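Local coordinates for iron-regulated ABC transporter siderophore-binding protein SirA (PDB 3MWF) that binds the iron-loaded siderophore staphyloferrin B in Staphylococcus aureus and probably delivers it to an ABC transporter for uptake, at residues D33-S37 with G276-S280; E268-N272 with K282-L287; F116-K121 with L136-Y140; R23-Q29 with P42-S48; T5-K9 with L122-A126. Numbering follows the deposited sequence.

Interaction 1. Residues D33-S37 with G276-S280; sequences DVAVS and GYKSS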
# COMPACT_ATOMS: atom_id res chain seq x y z
N ASP A 33 1.68 6.97 -7.83
CA ASP A 33 3.05 6.92 -7.35
C ASP A 33 3.96 6.23 -8.35
O ASP A 33 5.06 6.71 -8.65
CB ASP A 33 3.08 6.21 -5.99
CG ASP A 33 4.50 6.13 -5.40
OD1 ASP A 33 5.34 5.35 -5.93
OD2 ASP A 33 4.76 6.84 -4.38
N VAL A 34 3.50 5.11 -8.89
CA VAL A 34 4.31 4.34 -9.84
C VAL A 34 4.51 5.15 -11.14
O VAL A 34 5.62 5.15 -11.69
CB VAL A 34 3.69 2.95 -10.08
CG1 VAL A 34 4.30 2.24 -11.33
CG2 VAL A 34 3.90 2.08 -8.85
N ALA A 35 3.47 5.85 -11.58
CA ALA A 35 3.60 6.66 -12.81
C ALA A 35 4.72 7.69 -12.62
O ALA A 35 5.63 7.83 -13.45
CB ALA A 35 2.28 7.36 -13.11
N VAL A 36 4.65 8.41 -11.50
CA VAL A 36 5.70 9.39 -11.18
C VAL A 36 7.09 8.74 -11.11
O VAL A 36 8.08 9.26 -11.66
CB VAL A 36 5.32 10.15 -9.88
CG1 VAL A 36 6.51 10.96 -9.32
CG2 VAL A 36 4.11 11.07 -10.11
N SER A 37 7.17 7.58 -10.46
CA SER A 37 8.42 6.83 -10.32
C SER A 37 9.03 6.41 -11.66
O SER A 37 10.27 6.29 -11.80
CB SER A 37 8.16 5.60 -9.44
OG SER A 37 7.86 6.00 -8.10
N GLY A 276 2.45 2.70 -2.94
CA GLY A 276 3.23 2.75 -4.17
C GLY A 276 4.66 2.32 -4.04
O GLY A 276 5.07 1.69 -3.04
N TYR A 277 5.44 2.70 -5.06
CA TYR A 277 6.85 2.37 -5.12
C TYR A 277 7.66 3.21 -4.15
O TYR A 277 8.44 2.67 -3.35
CB TYR A 277 7.39 2.56 -6.54
CG TYR A 277 8.86 2.24 -6.56
CD1 TYR A 277 9.29 0.92 -6.58
CD2 TYR A 277 9.81 3.26 -6.45
CE1 TYR A 277 10.66 0.61 -6.54
CE2 TYR A 277 11.18 2.96 -6.41
CZ TYR A 277 11.58 1.64 -6.45
OH TYR A 277 12.93 1.35 -6.42
N LYS A 278 7.47 4.52 -4.20
CA LYS A 278 8.28 5.41 -3.34
C LYS A 278 8.14 5.09 -1.84
O LYS A 278 9.14 5.11 -1.11
CB LYS A 278 7.96 6.88 -3.62
CG LYS A 278 8.54 7.32 -4.95
CD LYS A 278 8.17 8.74 -5.24
CE LYS A 278 8.90 9.21 -6.52
NZ LYS A 278 10.36 9.52 -6.29
N SER A 279 6.93 4.79 -1.38
CA SER A 279 6.72 4.49 0.04
C SER A 279 7.37 3.21 0.48
O SER A 279 7.66 3.05 1.66
CB SER A 279 5.23 4.37 0.38
OG SER A 279 4.59 5.60 0.29
N SER A 280 7.55 2.27 -0.45
CA SER A 280 8.17 0.97 -0.08
C SER A 280 9.58 1.21 0.46
O SER A 280 9.94 0.69 1.53
CB SER A 280 8.15 -0.06 -1.24
OG SER A 280 9.09 0.21 -2.27
O HOH W 1 4.17 5.22 -2.40
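Charge-assisted contact to main-chain amides of a helix's first turn is the chief means of joining these segments. The Asp-33 carboxylate reaches the helix that starts at Tyr-277: OD1 accepts a nearly straight hydrogen bond from Lys-278 N at 2.9 Å and a weak one from Tyr-277 N at 2.8 Å. Its other oxygen, OD2, bonds to Tyr-57 and to water 1, which donates weakly to OD2 (2.6 Å) and accepts from Ser-279 N (3.0 Å). Close backbones make this possible. Gly-276 CA lies 5.2 Å from Asp-33 CA, and a side chain there would collide with Asp-33 CB. Helix 29-37 follows a strand of the N-terminal sheet and helix 277-290 is the last helix, so the contact probably bridges the two lobes expected of a siderophore-binding protein. Van der Waals packing supplements these bonds. Val-34 CG2 lies 4.2 Å from Tyr-277 CB, and the Lys-278 aliphatic chain lies along helix 29-37, with CG 3.5 Å from Ser-37 OG and CE 4.1 Å from Val-36 CG1.

Interaction 2. Residues E268-N272 with K282-L287; sequences EITWN and KLIDDL. With SE8 (5-[(2-{[(3S)-5-{[(2S)-2-amino-2-carboxyethyl]amino}-3-carboxy-3-hydroxy-5-oxopentanoyl]amino}ethyl)amino]-2,5-dioxopentanoic acid), chain C.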
# COMPACT_ATOMS: atom_id res chain seq x y z
N GLU A 268 0.75 7.06 8.48
CA GLU A 268 -0.23 6.27 7.69
C GLU A 268 0.02 6.33 6.18
O GLU A 268 -0.34 5.40 5.45
CB GLU A 268 -1.68 6.69 7.99
CG GLU A 268 -1.96 8.17 7.61
CD GLU A 268 -3.37 8.62 7.91
OE1 GLU A 268 -4.34 7.84 7.89
OE2 GLU A 268 -3.53 9.82 8.17
N ILE A 269 0.62 7.43 5.69
CA ILE A 269 0.83 7.56 4.23
C ILE A 269 1.89 6.57 3.77
O ILE A 269 1.68 5.82 2.82
CB ILE A 269 1.20 9.01 3.85
CG1 ILE A 269 0.04 9.92 4.25
CG2 ILE A 269 1.50 9.12 2.35
CD1 ILE A 269 0.41 11.43 4.15
N THR A 270 3.01 6.54 4.49
CA THR A 270 4.08 5.57 4.23
C THR A 270 3.62 4.12 4.42
O THR A 270 3.93 3.24 3.61
CB THR A 270 5.25 5.85 5.15
OG1 THR A 270 5.79 7.12 4.77
CG2 THR A 270 6.37 4.78 5.03
N TRP A 271 2.90 3.90 5.52
CA TRP A 271 2.58 2.56 5.96
C TRP A 271 1.39 1.93 5.28
O TRP A 271 1.23 0.70 5.34
CB TRP A 271 2.44 2.49 7.49
CG TRP A 271 3.80 2.44 8.14
CD1 TRP A 271 4.67 3.49 8.34
CD2 TRP A 271 4.47 1.26 8.61
NE1 TRP A 271 5.84 3.03 8.92
CE2 TRP A 271 5.74 1.67 9.08
CE3 TRP A 271 4.12 -0.10 8.67
CZ2 TRP A 271 6.66 0.75 9.64
CZ3 TRP A 271 5.03 -1.01 9.21
CH2 TRP A 271 6.29 -0.57 9.70
N ASN A 272 0.53 2.74 4.63
CA ASN A 272 -0.60 2.15 3.94
C ASN A 272 -1.20 2.96 2.79
O ASN A 272 -1.57 2.39 1.74
CB ASN A 272 -1.75 1.85 4.93
CG ASN A 272 -2.81 0.98 4.29
OD1 ASN A 272 -2.50 -0.07 3.72
ND2 ASN A 272 -4.06 1.42 4.37
N LYS A 282 10.73 4.10 1.59
CA LYS A 282 10.54 4.83 2.83
C LYS A 282 10.15 3.96 4.04
O LYS A 282 10.60 4.21 5.15
CB LYS A 282 9.54 5.96 2.63
CG LYS A 282 9.45 6.91 3.78
CD LYS A 282 10.56 7.95 3.65
CE LYS A 282 10.27 9.13 4.55
NZ LYS A 282 10.58 8.76 5.96
N LEU A 283 9.29 2.98 3.82
CA LEU A 283 8.88 2.08 4.90
C LEU A 283 10.11 1.31 5.44
O LEU A 283 10.33 1.26 6.66
CB LEU A 283 7.76 1.14 4.42
CG LEU A 283 7.01 0.32 5.47
CD1 LEU A 283 5.68 -0.21 4.91
CD2 LEU A 283 7.86 -0.86 5.98
N ILE A 284 10.94 0.82 4.54
CA ILE A 284 12.17 0.10 4.94
C ILE A 284 13.10 1.03 5.75
O ILE A 284 13.64 0.65 6.80
CB ILE A 284 12.90 -0.51 3.71
CG1 ILE A 284 12.01 -1.58 3.02
CG2 ILE A 284 14.20 -1.18 4.17
CD1 ILE A 284 12.47 -2.09 1.63
N ASP A 285 13.24 2.28 5.30
CA ASP A 285 14.00 3.28 6.08
C ASP A 285 13.41 3.47 7.47
O ASP A 285 14.16 3.55 8.46
CB ASP A 285 13.99 4.65 5.37
CG ASP A 285 14.94 4.73 4.22
OD1 ASP A 285 15.81 3.83 4.04
OD2 ASP A 285 14.81 5.73 3.47
N ASP A 286 12.08 3.56 7.55
CA ASP A 286 11.38 3.68 8.83
C ASP A 286 11.74 2.55 9.78
O ASP A 286 11.95 2.77 10.97
CB ASP A 286 9.87 3.69 8.62
CG ASP A 286 9.33 5.07 8.30
OD1 ASP A 286 10.13 6.02 8.26
OD2 ASP A 286 8.09 5.19 8.09
N LEU A 287 11.79 1.33 9.24
CA LEU A 287 12.13 0.15 10.02
C LEU A 287 13.54 0.21 10.62
O LEU A 287 13.72 -0.11 11.79
CB LEU A 287 11.97 -1.11 9.18
CG LEU A 287 10.53 -1.51 8.88
CD1 LEU A 287 10.57 -2.63 7.86
CD2 LEU A 287 9.79 -1.92 10.17
C1 SE8 C . -12.06 2.72 1.45
C2 SE8 C . -11.66 3.09 2.85
C3 SE8 C . -10.62 4.20 2.85
N4 SE8 C . -9.35 3.78 2.26
C5 SE8 C . -8.36 3.33 3.00
C6 SE8 C . -7.16 2.78 2.26
C7 SE8 C . -7.39 1.32 1.85
C8 SE8 C . -6.22 0.88 0.96
C9 SE8 C . -6.18 -0.61 0.65
N10 SE8 C . -7.35 -1.24 0.50
C11 SE8 C . -7.33 -2.65 0.17
C12 SE8 C . -8.00 -2.91 -1.17
N13 SE8 C . -8.41 -4.29 -1.33
C14 SE8 C . -9.57 -4.81 -0.83
C15 SE8 C . -10.69 -3.89 -0.45
C16 SE8 C . -10.28 -3.42 0.92
C17 SE8 C . -10.70 -2.03 1.28
C18 SE8 C . -11.47 -1.96 2.52
O19 SE8 C . -12.82 3.51 0.82
O20 SE8 C . -11.67 1.63 0.99
N21 SE8 C . -11.14 1.88 3.53
O22 SE8 C . -8.36 3.32 4.21
C23 SE8 C . -7.54 0.45 3.09
O24 SE8 C . -6.52 0.14 3.75
O25 SE8 C . -8.68 0.03 3.43
O26 SE8 C . -8.65 1.23 1.16
O27 SE8 C . -5.10 -1.18 0.53
O28 SE8 C . -9.74 -6.01 -0.66
O29 SE8 C . -10.32 -1.02 0.68
O30 SE8 C . -11.45 -0.91 3.15
O31 SE8 C . -12.08 -2.98 2.93
O HOH W 2 7.52 7.61 7.01
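Trp-271 lays its six-membered ring against Leu-283, whose CG stands 4.0 Å from the ring centroid and only 8° off the normal, a CH-pi contact over the face. The ring edge is occupied as well: Leu-287 CD2 comes within 3.8 Å of Trp-271 CH2, and the indole nitrogen NE1 donates a 3.2 Å hydrogen bond to Asp-286 OD2. One aromatic side chain thus meets three residues on successive turns of the partner helix. Thr-270 fills the space beside it, its CG2 3.9 Å from Leu-283 CB, while water 2 joins its OG1 (2.9 Å) to Asp-286 OD2 (2.7 Å). Within the second helix, Lys-282 NZ makes a long salt bridge to Asp-286 OD1 (3.6 Å). The short segments cross steeply, at -109° with their axes 9.5 Å apart, so the contact is concentrated around Thr-270 and Trp-271. Asn-272 follows directly in the chain but points away from this interface, and its ND2 donates a 2.8 Å hydrogen bond to SE8 O24. A helix that packs on one side and presents a ligand-binding residue on the other forms part of the wall of the staphyloferrin B pocket, to which Arg-93, Arg-169, Arg-174 and Tyr-176 also contribute.

Interaction 3. Residues F116-K121 with L136-Y140; sequences FKDTTK and LLKKY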
# COMPACT_ATOMS: atom_id res chain seq x y z
N PHE A 116 2.51 -3.22 -5.11
CA PHE A 116 3.17 -2.17 -5.88
C PHE A 116 4.14 -2.76 -6.92
O PHE A 116 4.41 -2.13 -7.94
CB PHE A 116 3.87 -1.18 -4.94
CG PHE A 116 5.13 -1.73 -4.32
CD1 PHE A 116 5.07 -2.48 -3.14
CD2 PHE A 116 6.36 -1.54 -4.95
CE1 PHE A 116 6.23 -3.02 -2.58
CE2 PHE A 116 7.53 -2.08 -4.40
CZ PHE A 116 7.46 -2.83 -3.20
N LYS A 117 4.61 -4.00 -6.69
CA LYS A 117 5.49 -4.64 -7.68
C LYS A 117 4.69 -5.02 -8.91
O LYS A 117 5.17 -4.86 -10.04
CB LYS A 117 6.21 -5.84 -7.05
CG LYS A 117 7.19 -5.41 -5.95
CD LYS A 117 7.69 -6.57 -5.05
CE LYS A 117 6.50 -7.34 -4.43
NZ LYS A 117 6.48 -7.60 -2.94
N ASP A 118 3.47 -5.49 -8.71
CA ASP A 118 2.60 -5.82 -9.84
C ASP A 118 2.17 -4.57 -10.59
O ASP A 118 2.15 -4.54 -11.83
CB ASP A 118 1.40 -6.65 -9.36
CG ASP A 118 1.82 -8.03 -8.86
OD1 ASP A 118 3.00 -8.42 -9.08
OD2 ASP A 118 0.99 -8.73 -8.26
N THR A 119 1.85 -3.51 -9.85
CA THR A 119 1.54 -2.19 -10.46
C THR A 119 2.73 -1.71 -11.30
O THR A 119 2.55 -1.23 -12.41
CB THR A 119 1.21 -1.18 -9.34
OG1 THR A 119 0.14 -1.73 -8.57
CG2 THR A 119 0.77 0.18 -9.90
N THR A 120 3.95 -1.85 -10.77
CA THR A 120 5.16 -1.37 -11.44
C THR A 120 5.42 -2.15 -12.73
O THR A 120 5.69 -1.55 -13.77
CB THR A 120 6.38 -1.45 -10.52
OG1 THR A 120 6.17 -0.59 -9.39
CG2 THR A 120 7.65 -0.98 -11.23
N LYS A 121 5.30 -3.47 -12.65
CA LYS A 121 5.45 -4.32 -13.86
C LYS A 121 4.39 -4.02 -14.92
O LYS A 121 4.73 -3.83 -16.09
CB LYS A 121 5.39 -5.81 -13.48
CG LYS A 121 6.59 -6.29 -12.73
CD LYS A 121 6.34 -7.71 -12.18
CE LYS A 121 6.89 -7.85 -10.76
NZ LYS A 121 6.95 -9.28 -10.30
N LEU A 136 13.71 -0.03 -11.12
CA LEU A 136 13.02 0.28 -9.87
C LEU A 136 12.93 -0.97 -8.95
O LEU A 136 13.29 -0.92 -7.78
CB LEU A 136 11.63 0.86 -10.15
CG LEU A 136 11.50 2.29 -10.70
CD1 LEU A 136 10.03 2.66 -10.72
CD2 LEU A 136 12.30 3.33 -9.90
N LEU A 137 12.48 -2.08 -9.52
CA LEU A 137 12.27 -3.30 -8.76
C LEU A 137 13.60 -3.90 -8.30
O LEU A 137 13.69 -4.39 -7.17
CB LEU A 137 11.42 -4.28 -9.56
CG LEU A 137 9.98 -3.75 -9.80
CD1 LEU A 137 9.11 -4.80 -10.48
CD2 LEU A 137 9.31 -3.29 -8.50
N LYS A 138 14.63 -3.82 -9.14
CA LYS A 138 15.98 -4.21 -8.71
C LYS A 138 16.44 -3.40 -7.49
O LYS A 138 16.96 -3.97 -6.53
CB LYS A 138 16.99 -4.10 -9.87
CG LYS A 138 18.44 -4.47 -9.53
CD LYS A 138 18.68 -5.99 -9.57
CE LYS A 138 19.11 -6.50 -10.94
NZ LYS A 138 17.96 -6.67 -11.90
N LYS A 139 16.24 -2.08 -7.52
CA LYS A 139 16.56 -1.21 -6.40
C LYS A 139 15.81 -1.62 -5.11
O LYS A 139 16.38 -1.58 -4.01
CB LYS A 139 16.24 0.25 -6.76
CG LYS A 139 16.69 1.25 -5.73
CD LYS A 139 17.10 2.61 -6.37
CE LYS A 139 16.16 3.74 -5.95
NZ LYS A 139 14.82 3.70 -6.65
N TYR A 140 14.53 -1.97 -5.24
CA TYR A 140 13.78 -2.43 -4.09
C TYR A 140 14.34 -3.76 -3.55
O TYR A 140 14.55 -3.91 -2.35
CB TYR A 140 12.27 -2.54 -4.40
CG TYR A 140 11.47 -3.21 -3.30
CD1 TYR A 140 11.05 -2.50 -2.17
CD2 TYR A 140 11.12 -4.55 -3.40
CE1 TYR A 140 10.33 -3.14 -1.15
CE2 TYR A 140 10.40 -5.18 -2.40
CZ TYR A 140 10.00 -4.47 -1.30
OH TYR A 140 9.28 -5.12 -0.34
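Two consecutive helices, 116-127 and 130-155, double back on each other as an antiparallel helical hairpin, the short segments running at 156° with axes 11.1 Å apart. That wide spacing is bridged by large side chains. The second of the helices is the long one that, as in other class III binding proteins, links the two lobes. Leu-136 opens the segment with a modest contribution: its CD1 is 4.4 Å from Thr-120 CG2, while its carbonyl oxygen serves the hydroxyl of Tyr-277. Leu-137 contributes most, burying the largest area of any residue here. It inserts among three residues of the facing helix, with CD2 3.9 Å from Lys-117 CG, CG 3.9 Å from Thr-120 CG2, and CD1 3.7 Å from Lys-121 CG. The lysines thus offer their aliphatic stems to a leucine, while the Lys-117 ammonium goes on to a salt bridge with Asp-187. Thr-120 presents its methyl, while its OG1 turns back on its own helix and donates to Phe-116 O at 2.8 Å. One turn after Leu-136 comes Tyr-140, whose hydroxyl also bonds to Asp-187 and whose ring closes the interface. It receives the edge of Phe-116 in a T-shaped stack, planes at 81° and centroids 4.9 Å apart, with Phe-116 CZ only 3.5 Å from Tyr-140 CE1.

Interaction 4. Residues R23-Q29 with P42-S48; sequences RVVTLYQ and PVGAVES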
# COMPACT_ATOMS: atom_id res chain seq x y z
N ARG A 23 -0.60 10.44 -22.01
CA ARG A 23 -1.62 11.06 -21.17
C ARG A 23 -2.28 9.97 -20.33
O ARG A 23 -3.28 9.38 -20.76
CB ARG A 23 -2.67 11.78 -22.02
CG ARG A 23 -2.10 12.90 -22.88
CD ARG A 23 -3.21 13.61 -23.66
NE ARG A 23 -4.17 14.26 -22.77
CZ ARG A 23 -3.96 15.41 -22.14
NH1 ARG A 23 -2.81 16.07 -22.30
NH2 ARG A 23 -4.89 15.91 -21.34
N VAL A 24 -1.72 9.69 -19.16
CA VAL A 24 -2.22 8.58 -18.34
C VAL A 24 -3.02 9.09 -17.14
O VAL A 24 -2.67 10.11 -16.54
CB VAL A 24 -1.06 7.64 -17.89
CG1 VAL A 24 -0.11 8.37 -16.95
CG2 VAL A 24 -1.61 6.37 -17.23
N VAL A 25 -4.12 8.39 -16.84
CA VAL A 25 -4.97 8.68 -15.69
C VAL A 25 -4.82 7.50 -14.75
O VAL A 25 -5.01 6.36 -15.15
CB VAL A 25 -6.44 8.89 -16.10
CG1 VAL A 25 -7.36 8.90 -14.87
CG2 VAL A 25 -6.58 10.20 -16.90
N THR A 26 -4.48 7.79 -13.49
CA THR A 26 -4.25 6.76 -12.48
C THR A 26 -5.36 6.77 -11.46
O THR A 26 -5.64 7.80 -10.84
CB THR A 26 -2.86 6.95 -11.81
OG1 THR A 26 -2.69 8.33 -11.44
CG2 THR A 26 -1.76 6.53 -12.75
N LEU A 27 -6.00 5.61 -11.28
CA LEU A 27 -7.22 5.50 -10.45
C LEU A 27 -7.02 4.85 -9.09
O LEU A 27 -7.99 4.56 -8.41
CB LEU A 27 -8.32 4.73 -11.21
CG LEU A 27 -8.72 5.41 -12.54
CD1 LEU A 27 -9.86 4.64 -13.17
CD2 LEU A 27 -9.16 6.85 -12.31
N TYR A 28 -5.77 4.61 -8.70
CA TYR A 28 -5.50 4.35 -7.29
C TYR A 28 -4.17 4.95 -6.86
O TYR A 28 -3.32 5.20 -7.69
CB TYR A 28 -5.57 2.85 -6.98
CG TYR A 28 -4.67 1.92 -7.72
CD1 TYR A 28 -5.08 1.34 -8.94
CD2 TYR A 28 -3.45 1.50 -7.17
CE1 TYR A 28 -4.26 0.40 -9.60
CE2 TYR A 28 -2.62 0.58 -7.83
CZ TYR A 28 -3.06 0.02 -9.02
OH TYR A 28 -2.28 -0.90 -9.69
N GLN A 29 -4.01 5.19 -5.55
CA GLN A 29 -2.85 5.93 -5.06
C GLN A 29 -1.53 5.36 -5.58
O GLN A 29 -0.65 6.11 -6.00
CB GLN A 29 -2.81 5.85 -3.52
CG GLN A 29 -4.16 6.10 -2.83
CD GLN A 29 -4.68 7.51 -3.05
OE1 GLN A 29 -3.96 8.48 -2.87
NE2 GLN A 29 -5.96 7.62 -3.46
N PRO A 42 1.00 11.83 -14.47
CA PRO A 42 -0.37 11.60 -14.92
C PRO A 42 -1.09 12.90 -15.28
O PRO A 42 -0.88 13.92 -14.63
CB PRO A 42 -1.04 10.92 -13.71
CG PRO A 42 0.07 10.33 -12.93
CD PRO A 42 1.21 11.34 -13.10
N VAL A 43 -1.91 12.87 -16.32
CA VAL A 43 -2.75 14.02 -16.62
C VAL A 43 -3.93 14.12 -15.66
O VAL A 43 -4.50 15.20 -15.46
CB VAL A 43 -3.17 14.08 -18.11
CG1 VAL A 43 -1.91 14.16 -18.99
CG2 VAL A 43 -4.08 12.90 -18.50
N GLY A 44 -4.28 12.98 -15.06
CA GLY A 44 -5.37 12.89 -14.10
C GLY A 44 -5.07 11.82 -13.06
O GLY A 44 -4.42 10.84 -13.35
N ALA A 45 -5.55 12.04 -11.84
CA ALA A 45 -5.34 11.09 -10.72
C ALA A 45 -6.49 11.16 -9.77
O ALA A 45 -7.12 12.21 -9.61
CB ALA A 45 -4.05 11.38 -9.99
N VAL A 46 -6.78 10.05 -9.09
CA VAL A 46 -7.72 10.14 -7.99
C VAL A 46 -7.11 10.96 -6.84
O VAL A 46 -5.89 11.06 -6.70
CB VAL A 46 -8.17 8.74 -7.48
CG1 VAL A 46 -9.13 8.07 -8.54
CG2 VAL A 46 -6.95 7.84 -7.11
N GLU A 47 -7.97 11.60 -6.06
CA GLU A 47 -7.50 12.40 -4.92
C GLU A 47 -6.81 11.50 -3.89
O GLU A 47 -7.13 10.32 -3.77
CB GLU A 47 -8.65 13.17 -4.29
CG GLU A 47 -9.55 12.37 -3.41
CD GLU A 47 -10.75 13.15 -2.92
OE1 GLU A 47 -11.00 14.25 -3.45
OE2 GLU A 47 -11.46 12.62 -2.05
N SER A 48 -5.87 12.07 -3.14
CA SER A 48 -5.24 11.35 -2.05
C SER A 48 -6.23 11.07 -0.94
O SER A 48 -7.21 11.80 -0.75
CB SER A 48 -4.04 12.16 -1.52
OG SER A 48 -4.46 13.50 -1.20
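Parallel pairing sets the geometry here, with Val-25 opposite Gly-44 (CA atoms 4.5 Å apart) and Thr-26 opposite Ala-45 (4.8 Å). The hydrogen bonds follow the parallel pattern, in which one residue serves two positions on its neighbour: Thr-26 N donates to Gly-44 O at 3.1 Å, and Val-46 N donates to Thr-26 O at 3.1 Å. Before them Val-43 N bonds to Val-24 O at 2.9 Å. CA-H...O contacts fill in between, from Val-25 CA to Gly-44 O (3.2 Å) and from Ala-45 CA to Thr-26 O (3.3 Å). Side chains sort onto opposite faces. Val-25 lies on the face of Gly-44, where a beta carbon on the glycine would sit tight against Val-25 CG2; on the other, Thr-26 OG1 is 3.6 Å from Ala-45 CB and is hydrogen-bonded to Thr-32 OG1. Val-43 packs its CG2 4.0 Å from Val-25 CG2, and Val-46 CG1 stands 4.0 Å from Leu-27 CD2. Beyond the strands, Gln-29 keeps the segments together through NE2 to Glu-47 O (3.0 Å), and that amide also bonds to Glu-71. This is a beta-alpha-beta unit: helix 29-37 connects the strands and covers the face of Thr-26 and Ala-45, while strand 24-26 runs between 44-45 and 86-90 and strand 66-70 flanks 44-45 on its far side.

Interaction 5. Residues T5-K9 with L122-A126; sequences TTSIK and LMGKA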
# COMPACT_ATOMS: atom_id res chain seq x y z
N THR A 5 1.77 -0.59 -31.44
CA THR A 5 0.66 -1.40 -30.82
C THR A 5 1.19 -2.46 -29.84
O THR A 5 2.12 -3.20 -30.16
CB THR A 5 -0.27 -2.04 -31.90
OG1 THR A 5 -1.26 -1.07 -32.29
CG2 THR A 5 -1.00 -3.28 -31.38
N THR A 6 0.60 -2.49 -28.64
CA THR A 6 0.96 -3.44 -27.58
C THR A 6 -0.30 -4.05 -26.97
O THR A 6 -1.24 -3.33 -26.59
CB THR A 6 1.75 -2.74 -26.45
OG1 THR A 6 2.75 -1.89 -27.02
CG2 THR A 6 2.41 -3.76 -25.53
N SER A 7 -0.33 -5.38 -26.89
CA SER A 7 -1.43 -6.09 -26.25
C SER A 7 -1.04 -6.50 -24.84
O SER A 7 0.01 -7.12 -24.62
CB SER A 7 -1.85 -7.33 -27.08
OG SER A 7 -2.98 -7.97 -26.51
N ILE A 8 -1.88 -6.14 -23.87
CA ILE A 8 -1.61 -6.42 -22.47
C ILE A 8 -2.69 -7.29 -21.83
O ILE A 8 -3.86 -6.95 -21.90
CB ILE A 8 -1.48 -5.10 -21.69
CG1 ILE A 8 -0.22 -4.36 -22.14
CG2 ILE A 8 -1.46 -5.37 -20.17
CD1 ILE A 8 -0.09 -3.00 -21.59
N LYS A 9 -2.27 -8.40 -21.22
CA LYS A 9 -3.15 -9.24 -20.41
C LYS A 9 -3.16 -8.72 -18.96
O LYS A 9 -2.09 -8.59 -18.36
CB LYS A 9 -2.63 -10.68 -20.39
CG LYS A 9 -3.06 -11.53 -21.58
CD LYS A 9 -2.20 -12.79 -21.67
CE LYS A 9 -2.78 -13.85 -22.61
NZ LYS A 9 -2.94 -13.36 -24.00
N LEU A 122 3.12 -3.98 -14.52
CA LEU A 122 2.03 -3.68 -15.44
C LEU A 122 2.22 -2.32 -16.10
O LEU A 122 2.05 -2.18 -17.31
CB LEU A 122 0.68 -3.72 -14.73
CG LEU A 122 -0.54 -3.38 -15.58
CD1 LEU A 122 -0.69 -4.34 -16.74
CD2 LEU A 122 -1.79 -3.44 -14.73
N MET A 123 2.51 -1.31 -15.29
CA MET A 123 2.63 0.04 -15.83
C MET A 123 3.88 0.18 -16.67
O MET A 123 3.86 0.92 -17.67
CB MET A 123 2.54 1.08 -14.72
CG MET A 123 1.13 1.17 -14.13
SD MET A 123 0.92 2.42 -12.85
CE MET A 123 1.18 3.90 -13.84
N GLY A 124 4.93 -0.55 -16.31
CA GLY A 124 6.15 -0.60 -17.13
C GLY A 124 5.81 -1.04 -18.55
O GLY A 124 6.22 -0.40 -19.54
N LYS A 125 5.04 -2.13 -18.65
CA LYS A 125 4.63 -2.66 -19.96
C LYS A 125 3.70 -1.70 -20.72
O LYS A 125 3.89 -1.46 -21.91
CB LYS A 125 3.98 -4.04 -19.81
CG LYS A 125 3.80 -4.76 -21.15
CD LYS A 125 3.63 -6.27 -20.97
CE LYS A 125 3.22 -6.95 -22.29
NZ LYS A 125 4.19 -6.69 -23.42
N ALA A 126 2.71 -1.14 -20.01
CA ALA A 126 1.71 -0.30 -20.62
C ALA A 126 2.31 1.00 -21.13
O ALA A 126 1.87 1.53 -22.17
CB ALA A 126 0.56 -0.02 -19.62
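A strand near the N-terminus meets a helix here largely through one side chain. Thr-6 makes the first, peripheral approach, its CG2 4.0 Å from Lys-125 NZ. At Ser-7 the side chain turns away, as strand alternation requires, and the backbone does the touching, with Ser-7 O 4.0 Å from Lys-125 CE. Ile-8 points back to the helix and carries most of the interface. Its CG2 lies 3.7 Å from Leu-122 CD1, and its CD1 presses onto the next turn, 3.4 Å from Ala-126 CA and 3.6 Å from Ala-126 CB. The small alanine lets the isoleucine tip come close to the helix backbone, while Leu-122 and the stem of Lys-125, whose CG is 4.2 Å from Ile-8 CG1, border it. The chemistry is thus mainly apolar, with a lysine at the solvent edge. The two elements run nearly antiparallel, at 162° with axes 9.6 Å apart. Strand 6-10 pairs with 13-17 in a two-stranded beta hairpin, from which Ile-17 also reaches Ala-126; Ile-8 further touches Val-108 of strand 107-110, the edge of the larger sheet, and Met-123 faces helix 29-37 from the other side of helix 116-127.

Interactions 1, 2 and 4 are buried, whereas 3 and 5 are partly open to solvent, with lysine stems bordering leucine or isoleucine. Interaction 4 rests on backbone pairing within a sheet; the others join elements through side chains. Helix 116-127 serves both 3 and 5 with successive turns, and helix 277-290 serves 1 with its start and 2 farther along. Interactions 1 and 3 touch closely: Tyr-277 OH lies 2.7 Å from Leu-136 O, a probable hydrogen bond. Ala-35 and Met-123 pack together between interactions 1 and 5, and Ala-35 meets Pro-42 of 4. Interaction 1 is chiefly polar, 2 adds a hydrogen bond and a water to aromatic packing, and 3 is aromatic and aliphatic.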